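Local structure of putative carbohydrate-active enzyme (Uncultured organism, 5WH8) at residues 162-167 with 197-202; 124-129 with 168-173; 225-228 with 232-235. The protein probably hydrolyses O-glycosidic bonds in carbohydrates as a family 5 cellulase, this chain being the TIM-barrel catalytic domain of a longer, multi-modular enzyme. All coordinates share one frame; numbering follows the deposited sequence.

Contact 1 of 3, residues 162-167 with 197-202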
# COMPACT_ATOMS: atom_id res chain seq x y z
N GLU A 162 -19.71 4.75 -4.62
CA GLU A 162 -20.33 5.88 -3.92
C GLU A 162 -19.44 6.41 -2.80
O GLU A 162 -19.35 7.62 -2.60
CB GLU A 162 -21.71 5.48 -3.39
CG GLU A 162 -22.70 5.35 -4.56
CD GLU A 162 -24.13 5.03 -4.15
OE1 GLU A 162 -24.35 4.26 -3.19
OE2 GLU A 162 -25.05 5.55 -4.82
N TYR A 163 -18.76 5.52 -2.08
CA TYR A 163 -17.77 5.94 -1.09
C TYR A 163 -16.68 6.78 -1.74
O TYR A 163 -16.33 7.85 -1.25
CB TYR A 163 -17.15 4.72 -0.38
CG TYR A 163 -15.94 5.04 0.49
CD1 TYR A 163 -16.09 5.55 1.76
CD2 TYR A 163 -14.64 4.87 0.01
CE1 TYR A 163 -15.00 5.86 2.55
CE2 TYR A 163 -13.53 5.18 0.79
CZ TYR A 163 -13.72 5.68 2.06
OH TYR A 163 -12.66 6.01 2.87
N ALA A 164 -16.12 6.27 -2.84
CA ALA A 164 -15.03 6.95 -3.53
C ALA A 164 -15.48 8.31 -4.07
O ALA A 164 -14.71 9.27 -4.07
CB ALA A 164 -14.50 6.08 -4.66
N GLU A 165 -16.72 8.39 -4.54
CA GLU A 165 -17.23 9.65 -5.08
C GLU A 165 -17.52 10.67 -3.96
O GLU A 165 -17.68 11.86 -4.23
CB GLU A 165 -18.45 9.37 -5.96
CG GLU A 165 -18.04 8.71 -7.28
CD GLU A 165 -19.19 8.24 -8.16
OE1 GLU A 165 -20.35 8.20 -7.69
OE2 GLU A 165 -18.90 7.89 -9.32
N ALA A 166 -17.55 10.20 -2.70
CA ALA A 166 -17.61 11.09 -1.52
C ALA A 166 -16.23 11.58 -1.09
O ALA A 166 -16.03 12.77 -0.79
CB ALA A 166 -18.31 10.37 -0.34
N VAL A 167 -15.26 10.68 -1.07
CA VAL A 167 -13.92 11.01 -0.57
C VAL A 167 -13.01 11.68 -1.62
O VAL A 167 -12.23 12.56 -1.27
CB VAL A 167 -13.23 9.71 -0.00
CG1 VAL A 167 -11.76 9.93 0.27
CG2 VAL A 167 -13.96 9.21 1.27
N ASP A 197 -17.75 -0.42 -14.53
CA ASP A 197 -18.27 0.92 -14.26
C ASP A 197 -17.21 1.72 -13.52
O ASP A 197 -17.38 2.04 -12.36
CB ASP A 197 -19.55 0.83 -13.43
CG ASP A 197 -20.27 2.16 -13.28
OD1 ASP A 197 -20.02 3.11 -14.06
OD2 ASP A 197 -21.13 2.25 -12.37
N PRO A 198 -16.09 2.05 -14.20
CA PRO A 198 -14.98 2.69 -13.48
C PRO A 198 -15.25 4.12 -13.05
O PRO A 198 -16.15 4.80 -13.58
CB PRO A 198 -13.82 2.64 -14.48
CG PRO A 198 -14.41 2.36 -15.79
CD PRO A 198 -15.74 1.69 -15.58
N LEU A 199 -14.46 4.58 -12.08
CA LEU A 199 -14.47 5.98 -11.65
C LEU A 199 -14.05 6.92 -12.78
O LEU A 199 -13.22 6.56 -13.62
CB LEU A 199 -13.53 6.17 -10.45
CG LEU A 199 -13.94 5.43 -9.18
CD1 LEU A 199 -12.74 5.27 -8.23
CD2 LEU A 199 -15.06 6.20 -8.52
N SER A 200 -14.61 8.13 -12.81
CA SER A 200 -14.30 9.08 -13.90
C SER A 200 -13.13 10.03 -13.63
O SER A 200 -12.85 10.93 -14.43
CB SER A 200 -15.54 9.91 -14.25
OG SER A 200 -16.55 9.05 -14.75
N TYR A 201 -12.44 9.84 -12.52
CA TYR A 201 -11.35 10.72 -12.13
C TYR A 201 -10.02 10.29 -12.76
O TYR A 201 -9.83 9.11 -13.03
CB TYR A 201 -11.19 10.73 -10.60
CG TYR A 201 -12.45 11.06 -9.84
CD1 TYR A 201 -12.89 12.37 -9.74
CD2 TYR A 201 -13.20 10.06 -9.22
CE1 TYR A 201 -14.06 12.67 -9.03
CE2 TYR A 201 -14.34 10.36 -8.52
CZ TYR A 201 -14.78 11.66 -8.44
OH TYR A 201 -15.93 11.93 -7.73
N ASP A 202 -9.11 11.25 -12.95
CA ASP A 202 -7.74 10.96 -13.38
C ASP A 202 -6.87 10.42 -12.23
O ASP A 202 -7.16 10.65 -11.05
CB ASP A 202 -7.05 12.24 -13.92
CG ASP A 202 -7.75 12.83 -15.13
OD1 ASP A 202 -8.27 12.07 -15.98
OD2 ASP A 202 -7.76 14.08 -15.23
O HOH W 1 -16.99 8.57 -11.15

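Contact 2 of 3, residues 124-129 with 168-173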
# COMPACT_ATOMS: atom_id res chain seq x y z
N ASP A 124 -15.57 9.79 9.95
CA ASP A 124 -14.15 10.02 10.22
C ASP A 124 -13.29 10.08 8.95
O ASP A 124 -12.28 10.79 8.93
CB ASP A 124 -13.62 8.92 11.15
CG ASP A 124 -14.17 9.04 12.53
OD1 ASP A 124 -14.09 10.16 13.09
OD2 ASP A 124 -14.75 8.06 13.00
N ALA A 125 -13.69 9.36 7.91
CA ALA A 125 -12.88 9.30 6.69
C ALA A 125 -12.82 10.65 5.95
O ALA A 125 -11.80 11.03 5.39
CB ALA A 125 -13.42 8.23 5.75
N ILE A 126 -13.94 11.38 5.95
CA ILE A 126 -13.95 12.68 5.28
C ILE A 126 -12.99 13.69 5.97
O ILE A 126 -12.15 14.26 5.29
CB ILE A 126 -15.41 13.24 5.22
CG1 ILE A 126 -16.26 12.42 4.24
CG2 ILE A 126 -15.44 14.70 4.83
CD1 ILE A 126 -15.84 12.48 2.83
N PRO A 127 -13.10 13.89 7.30
CA PRO A 127 -12.12 14.81 7.91
C PRO A 127 -10.67 14.30 7.87
O PRO A 127 -9.75 15.11 7.73
CB PRO A 127 -12.59 14.95 9.36
CG PRO A 127 -13.72 14.01 9.54
CD PRO A 127 -14.21 13.58 8.21
N PHE A 128 -10.49 12.98 7.94
CA PHE A 128 -9.15 12.39 7.79
C PHE A 128 -8.55 12.75 6.45
O PHE A 128 -7.42 13.23 6.38
CB PHE A 128 -9.21 10.88 7.95
CG PHE A 128 -7.89 10.18 7.72
CD1 PHE A 128 -6.95 10.09 8.73
CD2 PHE A 128 -7.59 9.62 6.48
CE1 PHE A 128 -5.72 9.45 8.51
CE2 PHE A 128 -6.36 8.97 6.26
CZ PHE A 128 -5.45 8.87 7.28
N TRP A 129 -9.30 12.49 5.38
CA TRP A 129 -8.75 12.68 4.05
C TRP A 129 -8.66 14.16 3.69
O TRP A 129 -7.75 14.55 2.96
CB TRP A 129 -9.56 11.89 3.02
CG TRP A 129 -9.16 10.43 3.03
CD1 TRP A 129 -9.95 9.34 3.29
CD2 TRP A 129 -7.84 9.91 2.79
NE1 TRP A 129 -9.20 8.18 3.20
CE2 TRP A 129 -7.90 8.51 2.91
CE3 TRP A 129 -6.60 10.50 2.49
CZ2 TRP A 129 -6.77 7.68 2.71
CZ3 TRP A 129 -5.49 9.70 2.31
CH2 TRP A 129 -5.58 8.29 2.43
N ILE A 168 -13.05 11.25 -2.87
CA ILE A 168 -12.09 11.75 -3.85
C ILE A 168 -12.24 13.26 -4.07
O ILE A 168 -11.23 13.96 -4.16
CB ILE A 168 -12.17 10.96 -5.18
CG1 ILE A 168 -11.59 9.55 -4.94
CG2 ILE A 168 -11.40 11.68 -6.30
CD1 ILE A 168 -11.72 8.63 -6.12
N PRO A 169 -13.48 13.78 -4.13
CA PRO A 169 -13.55 15.25 -4.28
C PRO A 169 -12.95 16.02 -3.10
O PRO A 169 -12.45 17.14 -3.28
CB PRO A 169 -15.07 15.51 -4.39
CG PRO A 169 -15.62 14.23 -4.96
CD PRO A 169 -14.80 13.14 -4.28
N VAL A 170 -13.01 15.45 -1.91
CA VAL A 170 -12.44 16.06 -0.71
C VAL A 170 -10.91 16.08 -0.82
O VAL A 170 -10.26 17.05 -0.43
CB VAL A 170 -12.89 15.31 0.55
CG1 VAL A 170 -12.14 15.79 1.78
CG2 VAL A 170 -14.40 15.45 0.74
N ILE A 171 -10.35 15.00 -1.35
CA ILE A 171 -8.91 14.95 -1.56
C ILE A 171 -8.47 15.91 -2.69
O ILE A 171 -7.52 16.67 -2.54
CB ILE A 171 -8.47 13.49 -1.90
CG1 ILE A 171 -8.61 12.62 -0.65
CG2 ILE A 171 -7.04 13.47 -2.48
CD1 ILE A 171 -8.32 11.12 -0.92
N ARG A 172 -9.18 15.87 -3.81
CA ARG A 172 -8.75 16.57 -5.01
C ARG A 172 -8.92 18.09 -4.91
O ARG A 172 -8.23 18.83 -5.60
CB ARG A 172 -9.49 16.01 -6.23
CG ARG A 172 -9.06 14.59 -6.62
CD ARG A 172 -7.69 14.62 -7.30
NE ARG A 172 -6.94 13.36 -7.36
CZ ARG A 172 -7.03 12.46 -8.33
NH1 ARG A 172 -7.91 12.60 -9.33
NH2 ARG A 172 -6.27 11.38 -8.27
N LYS A 173 -9.79 18.56 -4.02
CA LYS A 173 -9.89 20.01 -3.82
C LYS A 173 -8.60 20.57 -3.19
O LYS A 173 -8.27 21.74 -3.37
CB LYS A 173 -11.10 20.38 -2.98
CG LYS A 173 -10.98 20.14 -1.50
CD LYS A 173 -12.13 20.79 -0.76
CE LYS A 173 -12.17 20.35 0.69
NZ LYS A 173 -11.10 20.98 1.49

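Contact 3 of 3, residues 225-228 with 232-235. With EDO (1,2-ethanediol), chain C.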
# COMPACT_ATOMS: atom_id res chain seq x y z
N VAL A 225 -9.07 -9.49 -16.71
CA VAL A 225 -10.27 -8.82 -17.23
C VAL A 225 -10.19 -7.31 -16.97
O VAL A 225 -10.42 -6.51 -17.87
CB VAL A 225 -11.60 -9.40 -16.62
CG1 VAL A 225 -12.81 -8.54 -17.05
CG2 VAL A 225 -11.78 -10.86 -17.02
N ALA A 226 -9.83 -6.92 -15.75
CA ALA A 226 -9.70 -5.50 -15.42
C ALA A 226 -8.64 -4.79 -16.24
O ALA A 226 -8.85 -3.67 -16.71
CB ALA A 226 -9.41 -5.32 -13.93
N ILE A 227 -7.48 -5.41 -16.39
CA ILE A 227 -6.41 -4.86 -17.21
C ILE A 227 -6.86 -4.69 -18.67
O ILE A 227 -6.62 -3.65 -19.28
CB ILE A 227 -5.15 -5.73 -17.14
CG1 ILE A 227 -4.59 -5.75 -15.71
CG2 ILE A 227 -4.08 -5.23 -18.17
CD1 ILE A 227 -3.50 -6.80 -15.49
N ASN A 228 -7.52 -5.71 -19.21
CA ASN A 228 -7.97 -5.65 -20.59
C ASN A 228 -9.02 -4.57 -20.81
O ASN A 228 -9.12 -4.00 -21.92
CB ASN A 228 -8.49 -7.02 -21.03
CG ASN A 228 -7.37 -8.04 -21.20
OD1 ASN A 228 -6.18 -7.70 -21.35
ND2 ASN A 228 -7.73 -9.30 -21.20
N ALA A 232 -5.64 0.33 -14.17
CA ALA A 232 -4.30 0.21 -13.61
C ALA A 232 -4.43 -0.39 -12.22
O ALA A 232 -5.15 0.16 -11.39
CB ALA A 232 -3.63 1.58 -13.55
N LEU A 233 -3.77 -1.52 -12.00
CA LEU A 233 -3.90 -2.27 -10.74
C LEU A 233 -2.66 -2.06 -9.87
O LEU A 233 -1.54 -1.94 -10.39
CB LEU A 233 -4.08 -3.76 -11.00
CG LEU A 233 -5.24 -4.16 -11.91
CD1 LEU A 233 -5.29 -5.68 -11.95
CD2 LEU A 233 -6.56 -3.57 -11.45
N PHE A 234 -2.85 -2.05 -8.55
CA PHE A 234 -1.74 -1.92 -7.60
C PHE A 234 -1.91 -2.99 -6.54
O PHE A 234 -2.95 -3.01 -5.88
CB PHE A 234 -1.74 -0.52 -6.97
CG PHE A 234 -0.41 -0.06 -6.38
CD1 PHE A 234 0.25 -0.79 -5.41
CD2 PHE A 234 0.18 1.13 -6.81
CE1 PHE A 234 1.47 -0.33 -4.87
CE2 PHE A 234 1.39 1.59 -6.27
CZ PHE A 234 2.03 0.85 -5.31
N VAL A 235 -0.93 -3.88 -6.34
CA VAL A 235 -1.06 -4.86 -5.25
C VAL A 235 -0.55 -4.21 -3.95
O VAL A 235 0.62 -4.34 -3.60
CB VAL A 235 -0.33 -6.18 -5.59
CG1 VAL A 235 -0.34 -7.17 -4.43
CG2 VAL A 235 -1.01 -6.83 -6.80
C1 EDO C . -6.92 3.77 -15.77
O1 EDO C . -5.90 4.75 -15.59
C2 EDO C . -7.71 3.64 -14.47
O2 EDO C . -6.99 2.82 -13.54

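Contact 1 of 3, residues 162-167 with 197-202
L199 and Y201, on the loop between helix 191-194 and strand 204-211, reach the flank of helix 157-172 in much the same direction and meet A164 and E165. The leucine brings its branched end: CD2 lies 3.9 Å from CB of A164 and also borders CG of E165, so one methyl touches two successive helical residues. E165 and L199 run past each other in opposite senses, the aliphatic part of the glutamate alongside the leucine methyl. Y201 comes in aslant to E165, its OH resting 3.7 Å from CA of E165, while CG of E165 sits at the edge of the ring, near its plane. The carboxylate plane stands at 77° to that ring, so the two flat groups do not stack. With CG beside the backbone N (chi1 -72°) and an extended chain beyond it, E165 carries its carboxylate clear of the tyrosine. OE2 accepts a hydrogen bond from a water at 2.7 Å, and the same water accepts one from N of S200. K161, one turn earlier on the helix, forms a salt bridge with OE2 and also touches D197 and L199. No direct hydrogen bond joins the two segments: the meeting is mainly one of hydrocarbon, with the tyrosine hydroxyl resting on the E165 backbone carbon, while the carboxylate, probably stabilised as an anion by K161, ties the loop backbone to the helix through water.

Contact 2 of 3, residues 124-129 with 168-173
The indole of W129 is flanked from two sides, by F128 of its own helix and by I171 of helix 157-172. CE2 of F128 stands over the centre of one indole face, 3.6 Å above the plane. On the opposite side CD1 of I171 approaches obliquely and is displaced toward the rim, 3.9 Å from CE3 of W129. W129 CD1 in turn lies in plane at the edge of the F128 ring. W108 and Y144, on neighbouring barrel strands, bring further rings against the indole, W108 edge-to-face. W129 and I171 run side by side and point the same way, so CB of W129 also meets CG1 of I171, at 3.9 Å. Nearer the surface I126 and V170 cross at about a right angle: I126 CD1 touches CG2 of V170 at 3.9 Å. Chi1 of 171° places V170 CG1 anti to the backbone N, and this methyl leans against the carbonyl O of I126 instead, at 3.8 Å. The two segments are nearly parallel, their axes 9.3 Å apart and crossing at -16°, as befits adjacent helices in the outer layer of a TIM barrel. K173 forms a salt bridge with D130, the residue that follows W129. Across the segments themselves there is no hydrogen bond; the seam rests mainly on aliphatic carbon against aromatic and aliphatic carbon, with charge pairing beside it.

Contact 3 of 3, residues 225-228 with 232-235
L233, near the start of strand 233-239, has its CB directed toward helix 217-228, where A226 and I227 receive it. From CB, with chi1 at -55°, CG lies beside the backbone N and anti to the carbonyl carbon, 4.2 Å from CG1 of I227. The two methyls then part. CD1 presses on the isoleucine, 3.8 Å from CG1 of I227 and slightly farther from its CD1, the two side chains crossing at about a right angle. CD2 turns instead to A226, whose CB lies 4.2 Å away. Strand 204-211, helix 217-228 and strand 233-239 make up one beta-alpha-beta unit of the barrel, and these contacts press the last turn of the helix onto the start of the strand that follows, across a short turn. V191 of helix 191-194 also touches both A226 and L233, and Y206 of strand 204-211 touches the leucine too. A232, just before L233, turns its CB away from the helix, and its backbone N donates a nearly straight hydrogen bond (174°) to O2 of a bound ethanediol, 2.9 Å away. The diol, probably picked up from the crystallisation liquor, is also hydrogen-bonded to the carbonyl O atoms of G18 and V204.

Contacts 1 and 2 share helix 157-172 and merge, their centres about 12 Å apart. V167 CG1 of the first packs on W129 CD1 of the second at 3.6 Å, and R172 NH1 probably donates to D202 O, 2.7 Å away, so the same helix is gripped by a loop and by helix 122-135. Contact 3 stands apart, its nearest atoms about 8 Å from contact 1 and about 11 Å from contact 2. Y206, which touches L233 in contact 3, is hydrogen-bonded through its OH to the backbone N of L199 in contact 1. Contact 3 and its ethanediol sit at the N-terminal end of a barrel strand, whereas TIM-barrel active sites lie at the C-terminal ends.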